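Local coordinates for mandelate racemase / muconate lactonizing enzyme, C-terminal domain protein (Pseudovibrio sp. JE062, PDB 4JHM) that is of unknown function here but belongs to the enolase superfamily, pairing a mandelate racemase/muconate lactonizing enzyme N-terminal domain with a TIM-barrel-like C-terminal domain, at residues T140-T145 with H167-Y172; Y35-V40 with M301-T306; Q281-F286 with L311-A316. One frame throughout, in Å; residues are numbered along the deposited sequence.

Interaction 1. Residues T140-T145 with H167-Y172; sequences TPMFDT and HCYCVY
His167 ND1 donates to the backbone oxygen Thr140 O over 2.8 Å, the shortest hydrogen bond between 140-145 and 167-172. The acceptor lies within 6° of the imidazole plane and meets the ring at its edge, while the donor sits in the plane of the carbonyl, so both flat groups are favourably turned. The same two residues are joined a second time: His167 N gives its hydrogen to Thr140 OG1 over 3.2 Å. With OG1 placed between the backbone N and the carbonyl carbon (chi1 86°), that hydroxyl both receives the amide of His167 and passes its own proton to Pro141 O at 3.0 Å, a donor tilted out of that carbonyl's plane. The far nitrogen of the imidazole, NE2, has a weak hydrogen bond to Asp196 OD2, and the backbone oxygen of His167 is taken by the hydroxyl of Tyr149.

Farther along the contact is mixed: a methyl on a ring, then a hydroxyl among carbonyl oxygens. Met142, a selenomethionine whose chain bends at its last torsion, brings CE to within 3.4 Å of Tyr169 CD1, the two side chains passing at a slant. Beyond it Tyr169 OH makes a weak hydrogen bond of 3.1 Å to Asp144 O, and Phe143 O is 3.0 Å from the same Tyr169 OH.

The segments follow strands 133-139 and 163-167, parallel neighbours in the barrel, and so belong to the carboxyl-end loops, the side on which enzymes of this superfamily carry their active sites. Bonds at both ring nitrogens, one of them weak, fix the rotation of the imidazole, while the bond from His167 N ties the end of strand 163-167 to Thr140.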
ATOM      1  N   THR A 140     -33.793 -22.023  -7.382  1.00 74.30           N
ATOM      2  CA  THR A 140     -34.830 -22.207  -8.397  1.00 78.45           C
ATOM      3  C   THR A 140     -34.277 -22.493  -9.786  1.00 79.77           C
ATOM      4  O   THR A 140     -33.130 -22.170 -10.082  1.00 80.28           O
ATOM      5  CB  THR A 140     -35.723 -20.957  -8.506  1.00 81.39           C
ATOM      6  OG1 THR A 140     -35.124 -20.014  -9.406  1.00 82.28           O
ATOM      7  CG2 THR A 140     -35.910 -20.309  -7.143  1.00 83.66           C
ATOM      8  N   PRO A 141     -35.107 -23.098 -10.648  1.00 82.52           N
ATOM      9  CA  PRO A 141     -34.766 -23.238 -12.054  1.00 86.90           C
ATOM     10  C   PRO A 141     -35.035 -21.938 -12.802  1.00 87.93           C
ATOM     11  O   PRO A 141     -35.603 -21.000 -12.238  1.00 85.60           O
ATOM     12  CB  PRO A 141     -35.721 -24.331 -12.534  1.00 89.59           C
ATOM     13  CG  PRO A 141     -36.926 -24.170 -11.672  1.00 88.28           C
ATOM     14  CD  PRO A 141     -36.418 -23.696 -10.335  1.00 88.32           C
HETATM   15  N   MSE A 142     -34.637 -21.890 -14.066  1.00 86.65           N
HETATM   16  CA  MSE A 142     -34.849 -20.707 -14.884  1.00 91.20           C
HETATM   17  C   MSE A 142     -36.068 -20.914 -15.739  1.00 91.29           C
HETATM   18  O   MSE A 142     -36.193 -21.930 -16.417  1.00 95.17           O
HETATM   19  CB  MSE A 142     -33.583 -20.490 -15.706  1.00 97.37           C
HETATM   20  CG  MSE A 142     -33.836 -19.989 -17.121  1.00106.86           C
HETATM   21 SE   MSE A 142     -32.101 -19.946 -18.057  1.00124.31          SE
HETATM   22  CE  MSE A 142     -32.478 -18.371 -19.173  1.00133.67           C
ATOM     23  N   PHE A 143     -36.992 -19.960 -15.701  1.00 87.23           N
ATOM     24  CA  PHE A 143     -38.166 -20.016 -16.556  1.00 88.66           C
ATOM     25  C   PHE A 143     -37.987 -19.090 -17.760  1.00 96.22           C
ATOM     26  O   PHE A 143     -37.199 -18.142 -17.713  1.00 93.93           O
ATOM     27  CB  PHE A 143     -39.422 -19.644 -15.772  1.00 88.51           C
ATOM     28  CG  PHE A 143     -39.663 -20.514 -14.569  1.00 91.50           C
ATOM     29  CD1 PHE A 143     -39.894 -21.871 -14.714  1.00 92.88           C
ATOM     30  CD2 PHE A 143     -39.671 -19.973 -13.293  1.00 95.20           C
ATOM     31  CE1 PHE A 143     -40.119 -22.676 -13.609  1.00 90.56           C
ATOM     32  CE2 PHE A 143     -39.899 -20.771 -12.184  1.00 94.44           C
ATOM     33  CZ  PHE A 143     -40.121 -22.125 -12.344  1.00 90.91           C
ATOM     34  N   ASP A 144     -38.713 -19.377 -18.839  1.00101.04           N
ATOM     35  CA  ASP A 144     -38.590 -18.614 -20.081  1.00100.20           C
ATOM     36  C   ASP A 144     -39.194 -17.214 -19.964  1.00101.12           C
ATOM     37  O   ASP A 144     -38.669 -16.261 -20.540  1.00 98.51           O
ATOM     38  CB  ASP A 144     -39.244 -19.366 -21.245  1.00107.70           C
ATOM     39  CG  ASP A 144     -38.361 -20.472 -21.798  1.00107.50           C
ATOM     40  OD1 ASP A 144     -37.890 -21.313 -21.008  1.00108.37           O
ATOM     41  OD2 ASP A 144     -38.139 -20.504 -23.028  1.00107.40           O
ATOM     42  N   THR A 145     -40.297 -17.096 -19.228  1.00 98.91           N
ATOM     43  CA  THR A 145     -40.934 -15.799 -19.004  1.00 97.33           C
ATOM     44  C   THR A 145     -40.993 -15.447 -17.523  1.00 92.81           C
ATOM     45  O   THR A 145     -41.076 -16.326 -16.665  1.00 93.50           O
ATOM     46  CB  THR A 145     -42.365 -15.765 -19.566  1.00103.37           C
ATOM     47  OG1 THR A 145     -43.085 -16.921 -19.122  1.00105.93           O
ATOM     48  CG2 THR A 145     -42.344 -15.735 -21.080  1.00107.03           C
ATOM     49  N   HIS A 167     -32.402 -18.433  -9.970  1.00 77.85           N
ATOM     50  CA  HIS A 167     -31.528 -18.545 -11.128  1.00 80.06           C
ATOM     51  C   HIS A 167     -32.218 -17.798 -12.251  1.00 81.22           C
ATOM     52  O   HIS A 167     -33.439 -17.881 -12.401  1.00 83.25           O
ATOM     53  CB  HIS A 167     -31.243 -19.997 -11.501  1.00 80.04           C
ATOM     54  CG  HIS A 167     -30.174 -20.626 -10.665  1.00 84.49           C
ATOM     55  ND1 HIS A 167     -30.436 -21.595  -9.721  1.00 90.39           N
ATOM     56  CD2 HIS A 167     -28.840 -20.403 -10.612  1.00 87.01           C
ATOM     57  CE1 HIS A 167     -29.309 -21.952  -9.133  1.00 87.93           C
ATOM     58  NE2 HIS A 167     -28.324 -21.243  -9.655  1.00 89.12           N
ATOM     59  N   CYS A 168     -31.441 -17.045 -13.017  1.00 84.33           N
ATOM     60  CA  CYS A 168     -32.008 -16.106 -13.969  1.00 83.09           C
ATOM     61  C   CYS A 168     -31.442 -16.288 -15.371  1.00 81.71           C
ATOM     62  O   CYS A 168     -30.712 -17.241 -15.650  1.00 78.93           O
ATOM     63  CB  CYS A 168     -31.763 -14.675 -13.485  1.00 80.17           C
ATOM     64  SG  CYS A 168     -30.017 -14.246 -13.329  1.00 93.47           S
ATOM     65  N   TYR A 169     -31.792 -15.356 -16.249  1.00 82.37           N
ATOM     66  CA  TYR A 169     -31.368 -15.403 -17.634  1.00 85.36           C
ATOM     67  C   TYR A 169     -29.879 -15.101 -17.764  1.00 83.95           C
ATOM     68  O   TYR A 169     -29.246 -15.488 -18.743  1.00 82.64           O
ATOM     69  CB  TYR A 169     -32.199 -14.418 -18.458  1.00 88.15           C
ATOM     70  CG  TYR A 169     -33.690 -14.615 -18.273  1.00 92.17           C
ATOM     71  CD1 TYR A 169     -34.375 -15.574 -19.004  1.00 94.17           C
ATOM     72  CD2 TYR A 169     -34.408 -13.857 -17.354  1.00 91.95           C
ATOM     73  CE1 TYR A 169     -35.734 -15.769 -18.834  1.00 98.15           C
ATOM     74  CE2 TYR A 169     -35.769 -14.045 -17.179  1.00 93.00           C
ATOM     75  CZ  TYR A 169     -36.427 -15.002 -17.923  1.00 95.79           C
ATOM     76  OH  TYR A 169     -37.780 -15.202 -17.760  1.00 91.63           O
ATOM     77  N   CYS A 170     -29.320 -14.428 -16.764  1.00 80.31           N
ATOM     78  CA  CYS A 170     -27.920 -14.024 -16.802  1.00 77.64           C
ATOM     79  C   CYS A 170     -27.681 -13.054 -17.956  1.00 74.77           C
ATOM     80  O   CYS A 170     -26.599 -13.008 -18.540  1.00 69.60           O
ATOM     81  CB  CYS A 170     -27.013 -15.247 -16.909  1.00 82.04           C
ATOM     82  SG  CYS A 170     -27.231 -16.384 -15.525  1.00 77.84           S
ATOM     83  N   VAL A 171     -28.723 -12.285 -18.264  1.00 75.82           N
ATOM     84  CA  VAL A 171     -28.668 -11.206 -19.235  1.00 73.65           C
ATOM     85  C   VAL A 171     -29.283  -9.972 -18.565  1.00 75.05           C
ATOM     86  O   VAL A 171     -30.503  -9.816 -18.514  1.00 75.25           O
ATOM     87  CB  VAL A 171     -29.443 -11.575 -20.520  1.00 75.08           C
ATOM     88  CG1 VAL A 171     -29.569 -10.375 -21.446  1.00 72.95           C
ATOM     89  CG2 VAL A 171     -28.765 -12.738 -21.230  1.00 71.64           C
ATOM     90  N   TYR A 172     -28.424  -9.115 -18.026  1.00 74.34           N
ATOM     91  CA  TYR A 172     -28.852  -7.928 -17.291  1.00 71.19           C
ATOM     92  C   TYR A 172     -30.252  -7.432 -17.673  1.00 75.72           C
ATOM     93  O   TYR A 172     -31.102  -7.249 -16.808  1.00 79.66           O
ATOM     94  CB  TYR A 172     -27.829  -6.803 -17.483  1.00 71.77           C
ATOM     95  CG  TYR A 172     -28.158  -5.552 -16.709  1.00 69.52           C
ATOM     96  CD1 TYR A 172     -28.255  -5.576 -15.327  1.00 67.54           C
ATOM     97  CD2 TYR A 172     -28.367  -4.347 -17.357  1.00 70.47           C
ATOM     98  CE1 TYR A 172     -28.559  -4.434 -14.612  1.00 71.39           C
ATOM     99  CE2 TYR A 172     -28.676  -3.200 -16.650  1.00 72.11           C
ATOM    100  CZ  TYR A 172     -28.772  -3.251 -15.279  1.00 73.70           C
ATOM    101  OH  TYR A 172     -29.081  -2.115 -14.573  1.00 79.77           O
TER

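Interaction 2. Residues Y35-V40 with M301-T306; sequences YTNNIV and MGYTLT
Strand 35-40 runs past the turn that leads into helix 304-316, with the backbones nearest at Asn37 and Tyr303, whose CA atoms are 7.2 Å apart, and again at Ile39 and Leu305. Tyr303 holds the N-cap position of the helix and points its side chain at the strand. Asn37 answers by laying its own side chain over one face of the ring: CB stands 3.7 Å from the centroid of the Tyr303 ring, 23° off the normal, a CH-pi contact. With Asn37 CG anti to the backbone N (chi1 -164°), that carbon lies by CD2 and CG of Tyr303, and the amide plane is nearly level with the ring, 16° apart. The two side chains overlap while running in contrary directions: Asn37 ND2 ends by Tyr303 CB, and the tyrosine hydroxyl ends by Tyr35.

There Tyr303 OH comes 3.6 Å from Tyr35 CB, while Phe332 meets the ring edge-to-face. Two residues on in both segments, Ile39 CG1 touches Leu305 CD1 at 4.2 Å, and Ala53 of strand 50-58 lies against both Asn37 and Leu305.

The strand is part of the antiparallel sheet of the N-terminal domain and the helix belongs to the barrel, so this is a buried seam between the two domains. Its chemistry, an amide laid on an aromatic face beside aliphatic contacts, is consistent with a junction that rests on close packing of flat and aliphatic groups, with no salt bridge or hydrogen bond joining the segments.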
ATOM      1  N   TYR A  35     -27.721 -33.862 -16.358  1.00 83.66           N
ATOM      2  CA  TYR A  35     -27.124 -34.077 -15.044  1.00 76.87           C
ATOM      3  C   TYR A  35     -26.747 -35.535 -14.809  1.00 70.38           C
ATOM      4  O   TYR A  35     -27.557 -36.437 -14.992  1.00 71.64           O
ATOM      5  CB  TYR A  35     -28.053 -33.548 -13.946  1.00 75.74           C
ATOM      6  CG  TYR A  35     -27.897 -32.061 -13.784  1.00 77.10           C
ATOM      7  CD1 TYR A  35     -28.288 -31.190 -14.794  1.00 86.44           C
ATOM      8  CD2 TYR A  35     -27.310 -31.524 -12.652  1.00 79.50           C
ATOM      9  CE1 TYR A  35     -28.120 -29.821 -14.667  1.00 85.75           C
ATOM     10  CE2 TYR A  35     -27.137 -30.158 -12.517  1.00 88.48           C
ATOM     11  CZ  TYR A  35     -27.544 -29.313 -13.528  1.00 82.40           C
ATOM     12  OH  TYR A  35     -27.374 -27.957 -13.394  1.00 85.57           O
ATOM     13  N   THR A  36     -25.490 -35.736 -14.425  1.00 67.19           N
ATOM     14  CA  THR A  36     -24.953 -37.040 -14.087  1.00 64.00           C
ATOM     15  C   THR A  36     -24.476 -37.012 -12.651  1.00 68.63           C
ATOM     16  O   THR A  36     -23.934 -36.000 -12.190  1.00 62.37           O
ATOM     17  CB  THR A  36     -23.728 -37.376 -14.941  1.00 63.46           C
ATOM     18  OG1 THR A  36     -24.076 -37.316 -16.325  1.00 70.60           O
ATOM     19  CG2 THR A  36     -23.213 -38.757 -14.605  1.00 65.70           C
ATOM     20  N   ASN A  37     -24.673 -38.121 -11.945  1.00 70.15           N
ATOM     21  CA  ASN A  37     -24.146 -38.274 -10.597  1.00 71.32           C
ATOM     22  C   ASN A  37     -23.051 -39.335 -10.602  1.00 77.02           C
ATOM     23  O   ASN A  37     -23.217 -40.397 -11.203  1.00 86.42           O
ATOM     24  CB  ASN A  37     -25.263 -38.665  -9.633  1.00 74.20           C
ATOM     25  CG  ASN A  37     -24.883 -38.467  -8.176  1.00 75.57           C
ATOM     26  OD1 ASN A  37     -23.737 -38.164  -7.851  1.00 81.00           O
ATOM     27  ND2 ASN A  37     -25.852 -38.642  -7.288  1.00 76.67           N
ATOM     28  N   ASN A  38     -21.932 -39.039  -9.946  1.00 75.41           N
ATOM     29  CA  ASN A  38     -20.820 -39.977  -9.846  1.00 72.46           C
ATOM     30  C   ASN A  38     -20.681 -40.481  -8.423  1.00 74.04           C
ATOM     31  O   ASN A  38     -20.441 -39.702  -7.507  1.00 74.51           O
ATOM     32  CB  ASN A  38     -19.525 -39.300 -10.276  1.00 72.39           C
ATOM     33  CG  ASN A  38     -19.619 -38.709 -11.664  1.00 75.84           C
ATOM     34  OD1 ASN A  38     -19.653 -39.436 -12.658  1.00 86.54           O
ATOM     35  ND2 ASN A  38     -19.661 -37.384 -11.744  1.00 72.92           N
ATOM     36  N   ILE A  39     -20.831 -41.785  -8.228  1.00 76.45           N
ATOM     37  CA  ILE A  39     -20.782 -42.340  -6.887  1.00 77.85           C
ATOM     38  C   ILE A  39     -19.578 -43.247  -6.680  1.00 82.61           C
ATOM     39  O   ILE A  39     -19.310 -44.138  -7.489  1.00 82.94           O
ATOM     40  CB  ILE A  39     -22.059 -43.128  -6.559  1.00 79.04           C
ATOM     41  CG1 ILE A  39     -23.239 -42.169  -6.401  1.00 80.65           C
ATOM     42  CG2 ILE A  39     -21.869 -43.933  -5.285  1.00 79.53           C
ATOM     43  CD1 ILE A  39     -24.574 -42.860  -6.215  1.00 82.63           C
ATOM     44  N   VAL A  40     -18.858 -42.998  -5.589  1.00 85.91           N
ATOM     45  CA  VAL A  40     -17.780 -43.867  -5.144  1.00 87.09           C
ATOM     46  C   VAL A  40     -18.236 -44.622  -3.905  1.00 91.83           C
ATOM     47  O   VAL A  40     -18.563 -44.007  -2.889  1.00 91.70           O
ATOM     48  CB  VAL A  40     -16.521 -43.066  -4.769  1.00 87.13           C
ATOM     49  CG1 VAL A  40     -15.453 -43.995  -4.211  1.00 92.04           C
ATOM     50  CG2 VAL A  40     -15.990 -42.303  -5.970  1.00 87.76           C
HETATM   51  N   MSE A 301     -26.189 -27.621  -3.827  1.00 69.79           N
HETATM   52  CA  MSE A 301     -27.079 -27.985  -4.926  1.00 74.11           C
HETATM   53  C   MSE A 301     -26.584 -29.240  -5.586  1.00 69.48           C
HETATM   54  O   MSE A 301     -25.457 -29.293  -6.066  1.00 65.88           O
HETATM   55  CB  MSE A 301     -27.130 -26.849  -5.941  1.00 82.41           C
HETATM   56  CG  MSE A 301     -27.104 -27.362  -7.376  1.00 89.02           C
HETATM   57 SE   MSE A 301     -28.668 -26.660  -8.336  1.00108.32          SE
HETATM   58  CE  MSE A 301     -27.749 -25.355  -9.498  1.00 92.54           C
ATOM     59  N   GLY A 302     -27.426 -30.266  -5.613  1.00 73.01           N
ATOM     60  CA  GLY A 302     -27.064 -31.537  -6.232  1.00 72.18           C
ATOM     61  C   GLY A 302     -27.845 -32.708  -5.668  1.00 71.30           C
ATOM     62  O   GLY A 302     -28.923 -32.531  -5.108  1.00 75.61           O
ATOM     63  N   TYR A 303     -27.293 -33.907  -5.814  1.00 69.96           N
ATOM     64  CA  TYR A 303     -27.952 -35.121  -5.352  1.00 70.62           C
ATOM     65  C   TYR A 303     -27.751 -35.291  -3.862  1.00 71.55           C
ATOM     66  O   TYR A 303     -26.817 -34.728  -3.299  1.00 77.81           O
ATOM     67  CB  TYR A 303     -27.403 -36.331  -6.094  1.00 74.20           C
ATOM     68  CG  TYR A 303     -27.725 -36.315  -7.565  1.00 72.58           C
ATOM     69  CD1 TYR A 303     -28.917 -36.848  -8.038  1.00 75.95           C
ATOM     70  CD2 TYR A 303     -26.846 -35.758  -8.480  1.00 72.07           C
ATOM     71  CE1 TYR A 303     -29.221 -36.832  -9.387  1.00 75.66           C
ATOM     72  CE2 TYR A 303     -27.142 -35.737  -9.829  1.00 74.41           C
ATOM     73  CZ  TYR A 303     -28.329 -36.278 -10.276  1.00 72.08           C
ATOM     74  OH  TYR A 303     -28.618 -36.257 -11.615  1.00 71.72           O
ATOM     75  N   THR A 304     -28.617 -36.079  -3.227  1.00 72.26           N
ATOM     76  CA  THR A 304     -28.667 -36.139  -1.765  1.00 78.76           C
ATOM     77  C   THR A 304     -27.295 -36.339  -1.117  1.00 79.65           C
ATOM     78  O   THR A 304     -27.011 -35.758  -0.065  1.00 78.39           O
ATOM     79  CB  THR A 304     -29.641 -37.220  -1.265  1.00 82.13           C
ATOM     80  OG1 THR A 304     -29.717 -38.275  -2.227  1.00 85.57           O
ATOM     81  CG2 THR A 304     -31.033 -36.629  -1.060  1.00 83.08           C
ATOM     82  N   LEU A 305     -26.444 -37.149  -1.742  1.00 77.16           N
ATOM     83  CA  LEU A 305     -25.081 -37.329  -1.250  1.00 74.64           C
ATOM     84  C   LEU A 305     -24.310 -36.014  -1.273  1.00 72.10           C
ATOM     85  O   LEU A 305     -23.649 -35.653  -0.297  1.00 70.93           O
ATOM     86  CB  LEU A 305     -24.341 -38.387  -2.068  1.00 72.78           C
ATOM     87  CG  LEU A 305     -24.410 -39.794  -1.483  1.00 72.96           C
ATOM     88  CD1 LEU A 305     -23.865 -40.811  -2.470  1.00 73.06           C
ATOM     89  CD2 LEU A 305     -23.642 -39.847  -0.170  1.00 75.72           C
ATOM     90  N   THR A 306     -24.385 -35.303  -2.394  1.00 70.01           N
ATOM     91  CA  THR A 306     -23.794 -33.974  -2.481  1.00 68.43           C
ATOM     92  C   THR A 306     -24.430 -33.061  -1.435  1.00 66.59           C
ATOM     93  O   THR A 306     -23.748 -32.272  -0.788  1.00 67.01           O
ATOM     94  CB  THR A 306     -23.995 -33.349  -3.872  1.00 67.99           C
ATOM     95  OG1 THR A 306     -23.103 -33.959  -4.814  1.00 68.74           O
ATOM     96  CG2 THR A 306     -23.730 -31.855  -3.823  1.00 68.13           C
TER

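Interaction 3. Residues Q281-F286 with L311-A316; sequences QLNKCF and LHVALA
Helices 281-286 and 311-316 run in broadly the same direction, their axes 10.0 Å apart at closest approach and crossing at -33°. The backbones come nearest at Asn283 and Val313, with CA atoms 6.1 Å from each other, and Val313 is the residue on which the contact turns. Its CG1, anti to the backbone N (chi1 -177°), reaches the ring of Phe286, lying 3.4 Å from Phe286 CD2 and as near to CE2. The same methyl also meets Leu282 CG and comes within 3.9 Å of the backbone at Asn283 CA. CB and CG2 of the valine meet the tip of the leucine: Leu282 CD2 rests 3.6 Å from Val313 CB and only slightly farther from CG2. Leu282 and Phe286 are one helical turn apart, so the valine is met by two successive side chains of the same helix face.

In this TIM-barrel-like domain the two helices are part of the layer around the strands. Helix 304-316 also turns Leu311 and Leu315 inward to Ile134 of strand 133-139, while Val313 points to the neighbouring helix. The Phe286 ring carries the contact one residue further, its CZ standing 3.7 Å from Ala314 CA, and has Val313 O over one face, displaced toward the rim. The ring of His317 stacks on that of Phe286 as well, and His317 NE2 is hydrogen-bonded to Asn283 OD1. On the outer side of helix 281-286, Lys284 NZ binds Gln281 OE1 at 3.2 Å and Gln86 OE1, and the lysine chain packs on Ala287 of the second subunit.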
ATOM      1  N   GLN A 281     -11.353 -30.722   3.247  1.00 65.01           N
ATOM      2  CA  GLN A 281     -10.954 -29.391   2.820  1.00 61.73           C
ATOM      3  C   GLN A 281     -12.032 -28.355   3.098  1.00 65.47           C
ATOM      4  O   GLN A 281     -11.732 -27.251   3.552  1.00 68.61           O
ATOM      5  CB  GLN A 281     -10.615 -29.400   1.329  1.00 60.46           C
ATOM      6  CG  GLN A 281      -9.455 -30.321   0.972  1.00 60.92           C
ATOM      7  CD  GLN A 281      -8.136 -29.837   1.537  1.00 60.36           C
ATOM      8  OE1 GLN A 281      -7.623 -30.389   2.506  1.00 64.67           O
ATOM      9  NE2 GLN A 281      -7.591 -28.784   0.947  1.00 62.79           N
ATOM     10  N   LEU A 282     -13.285 -28.694   2.812  1.00 68.21           N
ATOM     11  CA  LEU A 282     -14.372 -27.761   3.063  1.00 67.32           C
ATOM     12  C   LEU A 282     -14.246 -27.322   4.500  1.00 68.85           C
ATOM     13  O   LEU A 282     -14.147 -26.133   4.798  1.00 67.35           O
ATOM     14  CB  LEU A 282     -15.735 -28.414   2.848  1.00 69.53           C
ATOM     15  CG  LEU A 282     -16.928 -27.488   3.112  1.00 71.97           C
ATOM     16  CD1 LEU A 282     -16.950 -26.340   2.111  1.00 72.74           C
ATOM     17  CD2 LEU A 282     -18.237 -28.258   3.055  1.00 73.57           C
ATOM     18  N   ASN A 283     -14.232 -28.317   5.379  1.00 69.72           N
ATOM     19  CA  ASN A 283     -14.100 -28.115   6.809  1.00 67.23           C
ATOM     20  C   ASN A 283     -13.088 -27.027   7.153  1.00 64.01           C
ATOM     21  O   ASN A 283     -13.353 -26.155   7.978  1.00 72.49           O
ATOM     22  CB  ASN A 283     -13.696 -29.435   7.468  1.00 67.78           C
ATOM     23  CG  ASN A 283     -13.716 -29.361   8.978  1.00 67.92           C
ATOM     24  OD1 ASN A 283     -14.767 -29.182   9.591  1.00 66.60           O
ATOM     25  ND2 ASN A 283     -12.550 -29.503   9.588  1.00 73.80           N
ATOM     26  N   LYS A 284     -11.927 -27.080   6.518  1.00 63.38           N
ATOM     27  CA  LYS A 284     -10.885 -26.095   6.776  1.00 65.49           C
ATOM     28  C   LYS A 284     -11.289 -24.706   6.280  1.00 67.81           C
ATOM     29  O   LYS A 284     -11.019 -23.705   6.942  1.00 71.59           O
ATOM     30  CB  LYS A 284      -9.577 -26.528   6.123  1.00 61.90           C
ATOM     31  CG  LYS A 284      -8.975 -27.778   6.740  1.00 62.33           C
ATOM     32  CD  LYS A 284      -7.777 -28.268   5.942  1.00 61.54           C
ATOM     33  CE  LYS A 284      -7.276 -29.609   6.442  1.00 63.19           C
ATOM     34  NZ  LYS A 284      -6.330 -30.209   5.465  1.00 67.58           N
ATOM     35  N   CYS A 285     -11.942 -24.650   5.123  1.00 66.58           N
ATOM     36  CA  CYS A 285     -12.382 -23.377   4.560  1.00 68.08           C
ATOM     37  C   CYS A 285     -13.322 -22.638   5.510  1.00 65.69           C
ATOM     38  O   CYS A 285     -13.306 -21.407   5.581  1.00 65.34           O
ATOM     39  CB  CYS A 285     -13.052 -23.593   3.204  1.00 72.65           C
ATOM     40  SG  CYS A 285     -11.899 -24.082   1.899  1.00 72.41           S
ATOM     41  N   PHE A 286     -14.135 -23.397   6.235  1.00 63.14           N
ATOM     42  CA  PHE A 286     -14.971 -22.836   7.291  1.00 62.89           C
ATOM     43  C   PHE A 286     -14.095 -22.155   8.327  1.00 63.89           C
ATOM     44  O   PHE A 286     -14.295 -20.982   8.657  1.00 57.79           O
ATOM     45  CB  PHE A 286     -15.788 -23.938   7.979  1.00 67.60           C
ATOM     46  CG  PHE A 286     -17.192 -24.076   7.458  1.00 66.86           C
ATOM     47  CD1 PHE A 286     -18.206 -23.272   7.949  1.00 68.51           C
ATOM     48  CD2 PHE A 286     -17.499 -25.013   6.493  1.00 65.21           C
ATOM     49  CE1 PHE A 286     -19.500 -23.393   7.479  1.00 68.11           C
ATOM     50  CE2 PHE A 286     -18.791 -25.143   6.025  1.00 69.33           C
ATOM     51  CZ  PHE A 286     -19.795 -24.334   6.520  1.00 65.07           C
ATOM     52  N   LEU A 311     -24.156 -30.332   4.030  1.00 67.78           N
ATOM     53  CA  LEU A 311     -25.037 -30.052   5.153  1.00 70.74           C
ATOM     54  C   LEU A 311     -24.340 -30.386   6.469  1.00 73.12           C
ATOM     55  O   LEU A 311     -24.462 -29.654   7.456  1.00 72.84           O
ATOM     56  CB  LEU A 311     -26.341 -30.842   5.025  1.00 71.68           C
ATOM     57  CG  LEU A 311     -27.256 -30.826   6.255  1.00 75.06           C
ATOM     58  CD1 LEU A 311     -27.625 -29.410   6.666  1.00 73.94           C
ATOM     59  CD2 LEU A 311     -28.512 -31.639   5.992  1.00 77.63           C
ATOM     60  N   HIS A 312     -23.605 -31.492   6.480  1.00 72.77           N
ATOM     61  CA  HIS A 312     -22.958 -31.955   7.696  1.00 76.04           C
ATOM     62  C   HIS A 312     -21.905 -30.968   8.174  1.00 75.39           C
ATOM     63  O   HIS A 312     -21.866 -30.586   9.343  1.00 80.55           O
ATOM     64  CB  HIS A 312     -22.333 -33.332   7.477  1.00 74.82           C
ATOM     65  CG  HIS A 312     -23.284 -34.461   7.711  1.00 73.38           C
ATOM     66  ND1 HIS A 312     -23.679 -34.844   8.973  1.00 74.52           N
ATOM     67  CD2 HIS A 312     -23.928 -35.280   6.849  1.00 73.60           C
ATOM     68  CE1 HIS A 312     -24.522 -35.856   8.878  1.00 78.57           C
ATOM     69  NE2 HIS A 312     -24.690 -36.140   7.601  1.00 76.75           N
ATOM     70  N   VAL A 313     -21.049 -30.552   7.258  1.00 73.66           N
ATOM     71  CA  VAL A 313     -20.008 -29.606   7.592  1.00 76.96           C
ATOM     72  C   VAL A 313     -20.634 -28.317   8.123  1.00 80.94           C
ATOM     73  O   VAL A 313     -20.151 -27.746   9.096  1.00 83.60           O
ATOM     74  CB  VAL A 313     -19.116 -29.322   6.370  1.00 73.89           C
ATOM     75  CG1 VAL A 313     -17.985 -28.377   6.738  1.00 75.08           C
ATOM     76  CG2 VAL A 313     -18.561 -30.627   5.818  1.00 71.05           C
ATOM     77  N   ALA A 314     -21.722 -27.873   7.498  1.00 85.81           N
ATOM     78  CA  ALA A 314     -22.388 -26.633   7.907  1.00 81.60           C
ATOM     79  C   ALA A 314     -23.012 -26.754   9.300  1.00 75.19           C
ATOM     80  O   ALA A 314     -23.153 -25.762  10.010  1.00 75.04           O
ATOM     81  CB  ALA A 314     -23.440 -26.224   6.882  1.00 76.98           C
ATOM     82  N   LEU A 315     -23.385 -27.967   9.689  1.00 74.05           N
ATOM     83  CA  LEU A 315     -23.956 -28.193  11.018  1.00 79.77           C
ATOM     84  C   LEU A 315     -22.873 -28.229  12.100  1.00 80.18           C
ATOM     85  O   LEU A 315     -23.158 -28.029  13.281  1.00 79.54           O
ATOM     86  CB  LEU A 315     -24.776 -29.486  11.040  1.00 77.28           C
ATOM     87  CG  LEU A 315     -26.265 -29.346  10.695  1.00 77.00           C
ATOM     88  CD1 LEU A 315     -26.526 -28.282   9.641  1.00 75.11           C
ATOM     89  CD2 LEU A 315     -26.818 -30.682  10.236  1.00 78.34           C
ATOM     90  N   ALA A 316     -21.631 -28.462  11.689  1.00 80.19           N
ATOM     91  CA  ALA A 316     -20.515 -28.542  12.622  1.00 78.17           C
ATOM     92  C   ALA A 316     -19.970 -27.162  12.995  1.00 74.03           C
ATOM     93  O   ALA A 316     -19.276 -27.018  13.996  1.00 76.37           O
ATOM     94  CB  ALA A 316     -19.409 -29.403  12.032  1.00 77.63           C
TER

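How the interactions relate
Interactions 2 and 3 are buried and share helix 304-316: its first turn meets the sheet of the N-terminal domain, and its later turns meet helix 279-291. Their centres are 18 Å apart, and their segments alternate along the chain. Interaction 1 lies farther out, partly exposed at its loop ends, with its segments enclosed in the sequence between those of interaction 2. The chemistry follows the location: directional hydrogen bonds to backbone acceptors plus a methyl on a ring in interaction 1, an amide on an aromatic face beside aliphatic groups in interaction 2, aliphatic and ring packing in interaction 3. Interactions 1 and 2 touch where His167 CE1 meets Met301 CE at 3.8 Å.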